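Local coordinates for PixA inclusion body protein (Burkholderia cenocepacia, PDB 4LZK) that is of unknown function but belongs to the PixA family, named for proteins of bacterial inclusion bodies, at the interface of chains A and B and the interface of chains A and C. Numbering follows the deposited sequence. Chains: chain A/B/C, PixA inclusion body protein.

Contact 1: the interface of chains A and B. Residues chain A 21, 56-59, 67; chain B 27, 29, 33, 51, 54, 89.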
loop_
_atom_site.group_PDB
_atom_site.type_symbol
_atom_site.label_atom_id
_atom_site.label_comp_id
_atom_site.label_asym_id
_atom_site.label_seq_id
_atom_site.Cartn_x
_atom_site.Cartn_y
_atom_site.Cartn_z
ATOM N N GLN A 21 -15.235 -14.606 -1.716
ATOM C CA GLN A 21 -14.307 -15.508 -2.439
ATOM C C GLN A 21 -12.846 -15.008 -2.208
ATOM O O GLN A 21 -12.578 -13.770 -2.332
ATOM C CB GLN A 21 -14.676 -15.491 -3.904
ATOM C CG GLN A 21 -16.117 -15.905 -4.249
ATOM C CD GLN A 21 -16.408 -15.751 -5.780
ATOM O OE1 GLN A 21 -16.267 -14.669 -6.366
ATOM N NE2 GLN A 21 -16.806 -16.780 -6.380
ATOM N N LEU A 56 -6.161 -12.341 -2.548
ATOM C CA LEU A 56 -7.135 -11.359 -3.060
ATOM C C LEU A 56 -8.510 -11.792 -2.553
ATOM O O LEU A 56 -8.758 -13.038 -2.477
ATOM C CB LEU A 56 -7.194 -11.478 -4.531
ATOM C CG LEU A 56 -5.863 -11.166 -5.220
ATOM C CD1 LEU A 56 -6.014 -11.528 -6.632
ATOM C CD2 LEU A 56 -5.418 -9.715 -5.017
ATOM N N ASN A 57 -9.396 -10.863 -2.319
ATOM C CA ASN A 57 -10.792 -11.240 -2.045
ATOM C C ASN A 57 -11.759 -10.283 -2.696
ATOM O O ASN A 57 -11.427 -9.089 -2.963
ATOM C CB ASN A 57 -11.102 -11.265 -0.539
ATOM C CG ASN A 57 -10.941 -9.935 0.113
ATOM O OD1 ASN A 57 -9.791 -9.595 0.460
ATOM N ND2 ASN A 57 -12.029 -9.193 0.311
ATOM N N GLY A 58 -12.953 -10.775 -2.982
ATOM C CA GLY A 58 -13.985 -9.868 -3.480
ATOM C C GLY A 58 -14.506 -8.928 -2.431
ATOM O O GLY A 58 -14.525 -9.235 -1.233
ATOM N N HIS A 59 -14.844 -7.722 -2.862
ATOM C CA HIS A 59 -15.354 -6.709 -1.962
ATOM C C HIS A 59 -16.795 -7.042 -1.498
ATOM O O HIS A 59 -17.529 -7.742 -2.171
ATOM C CB HIS A 59 -15.316 -5.340 -2.647
ATOM C CG HIS A 59 -13.938 -4.862 -2.979
ATOM N ND1 HIS A 59 -13.000 -4.540 -2.019
ATOM C CD2 HIS A 59 -13.344 -4.641 -4.175
ATOM C CE1 HIS A 59 -11.884 -4.141 -2.614
ATOM N NE2 HIS A 59 -12.071 -4.190 -3.920
ATOM N N GLU A 67 -5.226 -5.766 -0.123
ATOM C CA GLU A 67 -5.441 -6.613 -1.323
ATOM C C GLU A 67 -4.073 -6.833 -1.964
ATOM O O GLU A 67 -3.306 -5.874 -2.146
ATOM C CB GLU A 67 -6.394 -5.998 -2.342
ATOM C CG GLU A 67 -7.860 -5.882 -1.927
ATOM C CD GLU A 67 -8.735 -7.143 -2.091
ATOM O OE1 GLU A 67 -8.229 -8.244 -2.485
ATOM O OE2 GLU A 67 -9.976 -6.987 -1.827
ATOM N N ASP B 27 -13.038 -9.703 -10.413
ATOM C CA ASP B 27 -14.203 -9.876 -9.498
ATOM C C ASP B 27 -15.505 -9.908 -10.368
ATOM O O ASP B 27 -16.155 -8.889 -10.635
ATOM C CB ASP B 27 -14.234 -8.797 -8.445
ATOM C CG ASP B 27 -15.337 -9.009 -7.342
ATOM O OD1 ASP B 27 -16.228 -9.843 -7.502
ATOM O OD2 ASP B 27 -15.273 -8.303 -6.323
ATOM N N ASN B 29 -18.396 -11.245 -9.858
ATOM C CA ASN B 29 -19.629 -10.868 -9.143
ATOM C C ASN B 29 -19.846 -9.364 -9.096
ATOM O O ASN B 29 -20.958 -8.872 -9.243
ATOM C CB ASN B 29 -19.653 -11.471 -7.763
ATOM C CG ASN B 29 -19.900 -12.989 -7.812
ATOM O OD1 ASN B 29 -20.449 -13.497 -8.785
ATOM N ND2 ASN B 29 -19.471 -13.705 -6.778
ATOM N N ARG B 33 -23.013 -7.311 -11.052
ATOM C CA ARG B 33 -23.856 -6.348 -10.322
ATOM C C ARG B 33 -23.765 -4.926 -10.893
ATOM O O ARG B 33 -24.743 -4.201 -10.963
ATOM C CB ARG B 33 -23.478 -6.269 -8.827
ATOM C CG ARG B 33 -23.853 -7.496 -8.008
ATOM C CD ARG B 33 -23.646 -7.242 -6.523
ATOM N NE ARG B 33 -22.244 -6.985 -6.246
ATOM C CZ ARG B 33 -21.334 -7.892 -5.902
ATOM N NH1 ARG B 33 -21.661 -9.186 -5.812
ATOM N NH2 ARG B 33 -20.096 -7.489 -5.664
ATOM N N THR B 51 -10.832 -0.878 -10.702
ATOM C CA THR B 51 -11.302 -1.176 -9.369
ATOM C C THR B 51 -11.972 -2.599 -9.264
ATOM O O THR B 51 -12.054 -3.244 -8.182
ATOM C CB THR B 51 -12.293 -0.030 -9.080
ATOM O OG1 THR B 51 -11.976 0.595 -7.859
ATOM C CG2 THR B 51 -13.625 -0.446 -9.153
ATOM N N PHE B 54 -7.853 -7.217 -9.971
ATOM C CA PHE B 54 -6.549 -7.122 -9.318
ATOM C C PHE B 54 -5.504 -7.668 -10.331
ATOM O O PHE B 54 -5.804 -8.601 -11.079
ATOM C CB PHE B 54 -6.566 -7.997 -8.105
ATOM C CG PHE B 54 -7.711 -7.746 -7.179
ATOM C CD1 PHE B 54 -7.670 -6.697 -6.282
ATOM C CD2 PHE B 54 -8.822 -8.560 -7.175
ATOM C CE1 PHE B 54 -8.723 -6.463 -5.386
ATOM C CE2 PHE B 54 -9.890 -8.332 -6.271
ATOM C CZ PHE B 54 -9.823 -7.286 -5.380
ATOM N N LEU B 89 -12.066 -14.781 -9.373
ATOM C CA LEU B 89 -11.763 -14.979 -7.973
ATOM C C LEU B 89 -11.981 -16.430 -7.551
ATOM O O LEU B 89 -11.385 -16.878 -6.560
ATOM C CB LEU B 89 -12.552 -14.029 -7.063
ATOM C CG LEU B 89 -11.992 -12.595 -6.985
ATOM C CD1 LEU B 89 -13.049 -11.608 -6.472
ATOM C CD2 LEU B 89 -10.732 -12.657 -6.056
HETATM O O HOH W 1 -17.603 -9.023 -4.822
HETATM O O HOH W 2 -10.287 -2.627 -5.883
HETATM O O HOH W 3 -16.744 -12.184 -5.394
#
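Strands 53-57 and 19-26 of chain A, with the loop residues A:Gly58, A:His59 and A:Glu67, meet helix 28-34, strand 53-57 and the loops at B:Asp27 and B:Leu89 of chain B. The patch is part of a two-fold interface between two copies. Direct contact across the patch is by packing around B:Phe54 and B:Leu89. B:Phe54 stands with CG beside its backbone N (chi1 -53°). The root of this side chain lies against A:Leu56, the two running past each other in opposite directions, with A:Leu56 CD2 3.7 Å from B:Phe54 CB. The ring tip reaches the carboxylate of A:Glu67, whose plane is turned 30° from the ring; B:Phe54 CE1 is 3.4 Å from A:Glu67 CD. That carboxylate is fixed from its own chain: A:Asn57 N donates to the syn lone pair of A:Glu67 OE1 at 2.9 Å. B:Leu89 puts CD1 on A:Gly58 CA at 3.6 Å and CD2 toward A:Leu56 CB. Polar groups across this patch are joined through water. One water links the amide oxygen A:Gln21 OE1 to the carboxylate oxygen B:Asp27 OD1. Another water lies 2.9 Å from both the carbonyl A:His59 O, of a poorly ordered residue, and B:Asp27 OD2; B:Arg33 NH2 donates to it at 3.0 Å, in the guanidinium plane.

Contact 2: the interface of chains A and C. Residues chain A 42-43, 45, 100-101, 103, 161; chain C 4, 6-7, 10-13.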
loop_
_atom_site.group_PDB
_atom_site.type_symbol
_atom_site.label_atom_id
_atom_site.label_comp_id
_atom_site.label_asym_id
_atom_site.label_seq_id
_atom_site.Cartn_x
_atom_site.Cartn_y
_atom_site.Cartn_z
ATOM N N ALA A 42 3.865 -34.426 3.421
ATOM C CA ALA A 42 2.673 -33.617 3.506
ATOM C C ALA A 42 2.175 -33.339 4.959
ATOM O O ALA A 42 1.413 -32.421 5.174
ATOM C CB ALA A 42 1.591 -34.164 2.650
ATOM N N GLN A 43 2.586 -34.155 5.929
ATOM C CA GLN A 43 2.245 -33.968 7.318
ATOM C C GLN A 43 3.166 -32.977 7.944
ATOM O O GLN A 43 2.930 -32.587 9.069
ATOM C CB GLN A 43 2.378 -35.292 8.126
ATOM C CG GLN A 43 1.752 -36.530 7.492
ATOM C CD GLN A 43 0.260 -36.484 7.362
ATOM O OE1 GLN A 43 -0.305 -37.232 6.597
ATOM N NE2 GLN A 43 -0.394 -35.661 8.152
ATOM N N PRO A 45 4.810 -29.687 6.266
ATOM C CA PRO A 45 5.156 -28.811 5.149
ATOM C C PRO A 45 6.189 -27.749 5.521
ATOM O O PRO A 45 6.347 -27.395 6.664
ATOM C CB PRO A 45 3.828 -28.213 4.739
ATOM C CG PRO A 45 2.949 -28.387 5.912
ATOM C CD PRO A 45 3.364 -29.684 6.520
ATOM N N TYR A 100 -4.184 -28.185 0.077
ATOM C CA TYR A 100 -4.787 -29.398 0.640
ATOM C C TYR A 100 -5.273 -29.326 2.055
ATOM O O TYR A 100 -5.908 -30.298 2.499
ATOM C CB TYR A 100 -3.879 -30.607 0.463
ATOM C CG TYR A 100 -2.583 -30.594 1.208
ATOM C CD1 TYR A 100 -1.469 -29.994 0.672
ATOM C CD2 TYR A 100 -2.458 -31.192 2.458
ATOM C CE1 TYR A 100 -0.249 -29.958 1.327
ATOM C CE2 TYR A 100 -1.236 -31.175 3.147
ATOM C CZ TYR A 100 -0.123 -30.570 2.546
ATOM O OH TYR A 100 1.093 -30.497 3.172
ATOM N N HIS A 101 -5.079 -28.215 2.775
ATOM C CA HIS A 101 -5.525 -28.137 4.163
ATOM C C HIS A 101 -5.467 -26.676 4.665
ATOM O O HIS A 101 -4.665 -25.894 4.225
ATOM C CB HIS A 101 -4.696 -29.039 5.079
ATOM C CG HIS A 101 -5.303 -29.248 6.419
ATOM N ND1 HIS A 101 -4.654 -28.869 7.577
ATOM C CD2 HIS A 101 -6.499 -29.753 6.799
ATOM C CE1 HIS A 101 -5.430 -29.146 8.618
ATOM N NE2 HIS A 101 -6.574 -29.637 8.168
ATOM N N GLN A 103 -5.858 -24.671 8.541
ATOM C CA GLN A 103 -6.054 -24.892 9.979
ATOM C C GLN A 103 -5.693 -23.660 10.819
ATOM O O GLN A 103 -4.976 -22.780 10.352
ATOM C CB GLN A 103 -5.214 -26.100 10.387
ATOM C CG GLN A 103 -3.687 -25.818 10.439
ATOM C CD GLN A 103 -2.850 -27.105 10.680
ATOM O OE1 GLN A 103 -2.497 -27.476 11.827
ATOM N NE2 GLN A 103 -2.572 -27.812 9.604
ATOM N N SER A 161 -1.825 -25.165 3.917
ATOM C CA SER A 161 -0.858 -26.047 3.323
ATOM C C SER A 161 -1.166 -26.380 1.849
ATOM O O SER A 161 -2.326 -26.604 1.450
ATOM C CB SER A 161 -0.803 -27.347 4.138
ATOM O OG SER A 161 -0.333 -27.114 5.464
HETATM N N MSE C 4 -2.211 -40.918 -2.103
HETATM C CA MSE C 4 -1.553 -41.111 -0.807
HETATM C C MSE C 4 -2.383 -40.573 0.352
HETATM O O MSE C 4 -2.940 -39.473 0.271
HETATM C CB MSE C 4 -0.172 -40.448 -0.841
HETATM C CG MSE C 4 0.671 -40.799 0.356
HETATM SE SE MSE C 4 1.961 -39.379 0.476
HETATM C CE MSE C 4 1.016 -37.722 -0.008
ATOM N N VAL C 6 -3.269 -38.693 3.427
ATOM C CA VAL C 6 -2.765 -37.644 4.255
ATOM C C VAL C 6 -3.753 -37.542 5.390
ATOM O O VAL C 6 -4.954 -37.522 5.163
ATOM C CB VAL C 6 -2.613 -36.319 3.452
ATOM C CG1 VAL C 6 -2.131 -35.178 4.352
ATOM C CG2 VAL C 6 -1.575 -36.511 2.361
ATOM N N ASP C 7 -3.251 -37.509 6.605
ATOM C CA ASP C 7 -4.131 -37.338 7.766
ATOM C C ASP C 7 -4.297 -35.827 8.103
ATOM O O ASP C 7 -3.371 -35.161 8.562
ATOM C CB ASP C 7 -3.591 -38.096 8.961
ATOM C CG ASP C 7 -4.342 -37.770 10.248
ATOM O OD1 ASP C 7 -5.571 -37.497 10.210
ATOM O OD2 ASP C 7 -3.678 -37.776 11.300
ATOM N N SER C 10 -3.066 -34.463 11.616
ATOM C CA SER C 10 -1.670 -34.381 12.086
ATOM C C SER C 10 -0.756 -33.707 11.069
ATOM O O SER C 10 0.330 -34.140 10.787
ATOM C CB SER C 10 -1.158 -35.751 12.487
ATOM O OG SER C 10 -1.459 -36.673 11.482
ATOM N N ILE C 11 -1.202 -32.583 10.543
ATOM C CA ILE C 11 -0.347 -31.768 9.732
ATOM C C ILE C 11 0.370 -30.862 10.704
ATOM O O ILE C 11 -0.196 -29.912 11.204
ATOM C CB ILE C 11 -1.152 -31.001 8.655
ATOM C CG1 ILE C 11 -1.744 -32.029 7.658
ATOM C CG2 ILE C 11 -0.266 -29.988 7.964
ATOM C CD1 ILE C 11 -2.821 -31.534 6.762
ATOM N N ASN C 12 1.636 -31.143 10.938
ATOM C CA ASN C 12 2.378 -30.433 11.940
ATOM C C ASN C 12 3.243 -29.299 11.376
ATOM O O ASN C 12 4.082 -29.495 10.486
ATOM C CB ASN C 12 3.115 -31.452 12.811
ATOM C CG ASN C 12 2.117 -32.303 13.663
ATOM O OD1 ASN C 12 1.660 -31.871 14.731
ATOM N ND2 ASN C 12 1.739 -33.494 13.158
ATOM N N LEU C 13 3.023 -28.091 11.907
ATOM C CA LEU C 13 3.644 -26.839 11.384
ATOM C C LEU C 13 4.871 -26.377 12.155
ATOM O O LEU C 13 5.459 -25.297 11.881
ATOM C CB LEU C 13 2.597 -25.729 11.463
ATOM C CG LEU C 13 1.289 -26.109 10.778
ATOM C CD1 LEU C 13 0.308 -24.992 11.004
ATOM C CD2 LEU C 13 1.376 -26.445 9.284
HETATM O O HOH W 4 6.012 -28.108 9.234
#
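A:Gln43 carries the polar contact, binding the N-terminal segment of chain C with both its backbone and its amide. Its carbonyl A:Gln43 O accepts from the poorly ordered C:Asn12 N at 2.7 Å. Its side chain is bent at chi2 (-65°), and the amide meets the backbone of C:Asp7 with both ends. C:Asp7 N donates to a lone pair of A:Gln43 OE1 at 3.0 Å. A:Gln43 NE2 donates to a lone pair of C:Asp7 O at 3.0 Å, in the amide plane. This pairing should fix the amide's rotation. A weak bond runs from the same nitrogen to C:Ser10 O.

C:Ile11 is the main apolar anchor. Its CD1 tip touches the imidazole of A:His101, 3.4 Å from A:His101 CG. Its CG2 branch faces A:Pro45, A:Gln103 and A:Ser161. C:Leu13 CD1 meets A:Gln103 CD tip to tip at 3.8 Å.

Further out, A:Tyr100 OH donates to a lone pair of A:Ala42 O at 2.8 Å, tying the A:Gln43 loop to the sheet. C:Ser10 OG binds C:Asp7 OD2 at 2.5 Å, from above the carboxylate plane. A water joins A:Pro45 O and C:Asn12 O.

The chain C segment is an extended arm without regular secondary structure. It lies between the 42-45 loop and strands 96-105 and 154-168 of chain A.

Contact 3: the interface of chains A and B. Residues chain A 92-93, 167, 170-172; chain B 119-123, 143.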
loop_
_atom_site.group_PDB
_atom_site.type_symbol
_atom_site.label_atom_id
_atom_site.label_comp_id
_atom_site.label_asym_id
_atom_site.label_seq_id
_atom_site.Cartn_x
_atom_site.Cartn_y
_atom_site.Cartn_z
ATOM N N ASN A 92 -1.839 -22.262 -12.681
ATOM C CA ASN A 92 -1.665 -23.730 -12.570
ATOM C C ASN A 92 -1.559 -24.425 -13.944
ATOM O O ASN A 92 -1.806 -25.619 -14.057
ATOM C CB ASN A 92 -2.693 -24.405 -11.652
ATOM C CG ASN A 92 -2.436 -24.183 -10.201
ATOM O OD1 ASN A 92 -1.371 -23.668 -9.776
ATOM N ND2 ASN A 92 -3.377 -24.652 -9.373
ATOM N N SER A 93 -1.149 -23.708 -14.939
ATOM C CA SER A 93 -1.041 -24.269 -16.264
ATOM C C SER A 93 0.301 -24.907 -16.513
ATOM O O SER A 93 0.405 -25.671 -17.467
ATOM C CB SER A 93 -1.271 -23.173 -17.304
ATOM O OG SER A 93 -0.235 -22.227 -17.353
ATOM N N ARG A 167 6.101 -29.192 -14.028
ATOM C CA ARG A 167 5.607 -29.836 -15.180
ATOM C C ARG A 167 6.810 -30.119 -16.011
ATOM O O ARG A 167 7.572 -29.230 -16.271
ATOM C CB ARG A 167 4.704 -28.892 -15.926
ATOM C CG ARG A 167 4.474 -29.300 -17.340
ATOM C CD ARG A 167 3.512 -28.339 -17.968
ATOM N NE ARG A 167 3.195 -28.805 -19.262
ATOM C CZ ARG A 167 2.068 -28.515 -19.868
ATOM N NH1 ARG A 167 1.162 -27.736 -19.272
ATOM N NH2 ARG A 167 1.813 -29.039 -21.051
ATOM N N ASN A 170 4.775 -32.649 -20.364
ATOM C CA ASN A 170 3.351 -32.915 -20.261
ATOM C C ASN A 170 2.967 -33.825 -19.079
ATOM O O ASN A 170 1.812 -34.294 -18.978
ATOM C CB ASN A 170 2.823 -33.453 -21.597
ATOM C CG ASN A 170 3.166 -32.538 -22.765
ATOM O OD1 ASN A 170 3.064 -31.305 -22.673
ATOM N ND2 ASN A 170 3.580 -33.136 -23.877
ATOM N N ARG A 171 3.922 -34.028 -18.169
ATOM C CA ARG A 171 3.663 -34.713 -16.930
ATOM C C ARG A 171 4.034 -33.849 -15.665
ATOM O O ARG A 171 5.102 -33.212 -15.596
ATOM C CB ARG A 171 4.437 -36.021 -16.918
ATOM N N LYS A 172 3.167 -33.896 -14.670
ATOM C CA LYS A 172 3.434 -33.316 -13.344
ATOM C C LYS A 172 4.283 -34.152 -12.389
ATOM O O LYS A 172 4.154 -35.348 -12.339
ATOM C CB LYS A 172 2.111 -32.858 -12.677
ATOM C CG LYS A 172 1.725 -31.434 -13.137
ATOM C CD LYS A 172 0.403 -30.925 -12.595
ATOM C CE LYS A 172 -0.674 -31.138 -13.635
ATOM N NZ LYS A 172 -1.952 -31.324 -12.927
ATOM N N ILE B 119 -1.962 -23.412 -24.088
ATOM C CA ILE B 119 -1.207 -24.265 -23.209
ATOM C C ILE B 119 -2.086 -25.466 -22.857
ATOM O O ILE B 119 -3.212 -25.328 -22.448
ATOM C CB ILE B 119 -0.781 -23.542 -21.965
ATOM C CG1 ILE B 119 0.041 -22.286 -22.346
ATOM C CG2 ILE B 119 -0.023 -24.493 -21.066
ATOM C CD1 ILE B 119 0.436 -21.466 -21.136
ATOM N N GLU B 120 -1.536 -26.642 -23.019
ATOM C CA GLU B 120 -2.283 -27.831 -22.558
ATOM C C GLU B 120 -1.775 -28.179 -21.173
ATOM O O GLU B 120 -0.627 -28.378 -21.007
ATOM C CB GLU B 120 -2.077 -28.972 -23.512
ATOM N N GLN B 121 -2.646 -28.190 -20.167
ATOM C CA GLN B 121 -2.304 -28.713 -18.799
ATOM C C GLN B 121 -1.716 -30.143 -18.771
ATOM O O GLN B 121 -2.163 -31.028 -19.476
ATOM C CB GLN B 121 -3.577 -28.699 -17.888
ATOM N N ALA B 122 -0.741 -30.363 -17.906
ATOM C CA ALA B 122 -0.117 -31.673 -17.835
ATOM C C ALA B 122 -1.058 -32.742 -17.254
ATOM O O ALA B 122 -2.041 -32.433 -16.610
ATOM C CB ALA B 122 1.150 -31.576 -17.013
ATOM N N GLY B 123 -0.740 -34.001 -17.482
ATOM C CA GLY B 123 -1.427 -35.078 -16.786
ATOM C C GLY B 123 -1.103 -34.998 -15.285
ATOM O O GLY B 123 -0.265 -34.213 -14.824
ATOM N N PHE B 143 -5.535 -23.806 -21.597
ATOM C CA PHE B 143 -5.386 -22.411 -21.168
ATOM C C PHE B 143 -4.890 -21.608 -22.340
ATOM O O PHE B 143 -4.293 -22.148 -23.307
ATOM C CB PHE B 143 -4.299 -22.305 -20.080
ATOM C CG PHE B 143 -4.605 -22.996 -18.812
ATOM C CD1 PHE B 143 -5.301 -22.338 -17.810
ATOM C CD2 PHE B 143 -4.243 -24.312 -18.613
ATOM C CE1 PHE B 143 -5.640 -23.001 -16.624
ATOM C CE2 PHE B 143 -4.541 -24.972 -17.399
ATOM C CZ PHE B 143 -5.230 -24.296 -16.397
#
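The end of strand 154-168, the turn at A:Asn170 and the start of strand 171-186 of chain A meet the end of strand 115-120 and the following loop of chain B. The chain A loop at A:Asn92 and A:Ser93 packs beside them, against B:Phe143 of strand 142-149. The patch belongs to the two-fold interface.

A:Arg167 is the central side chain. CG is anti to the backbone N (chi1 162°), and the chain is extended from CG to NE, so the guanidinium reaches the other chain. Its end approaches the carbonyl B:Glu120 O end-on, with both terminal nitrogens on this one oxygen. Both hydrogen bonds are bent, to 132-135° at H; A:Arg167 NH1 lies 2.6 Å from B:Glu120 O. Partners from its own chain, in the guanidinium plane, fix its orientation. A:Arg167 NH1 donates to A:Ser93 O at 2.8 Å, and A:Arg167 NH2 to a lone pair of A:Asn170 OD1 at 3.1 Å. B:Ala122 N lies against one guanidinium face, toward its rim.

The backbones also join. B:Gly123 N donates to A:Asn170 O at 3.0 Å, from above the carbonyl plane. A:Arg171 and B:Gly123 form a parallel beta bridge, and a weak bond runs from A:Lys172 N to B:Gly123 O. B:Ala122 CB, the methyl, sits beside this junction, 4.0 Å from A:Arg167 CG. At the other end, A:Ser93 CB lies over the face of B:Phe143, toward its rim, 3.4 Å from B:Phe143 CD2.

Contacts 1 and 3 are two regions of the same two-fold A-B interface, their C-alpha centres about 27 Å apart. Each has a twin with the chains exchanged. Contact 2 joins chain A to chain C, its C-alpha centre about 28 Å from that of contact 1 and about 25 Å from that of contact 3. Contacts 2 and 3 share strand 154-168 of chain A, which carries A:Ser161 and A:Arg167. In the deposited six-copy assembly one copy therefore pairs with a second and receives the N-terminal arm of a third. The structure alone does not show whether either interface, or the hexamer, forms in the cell.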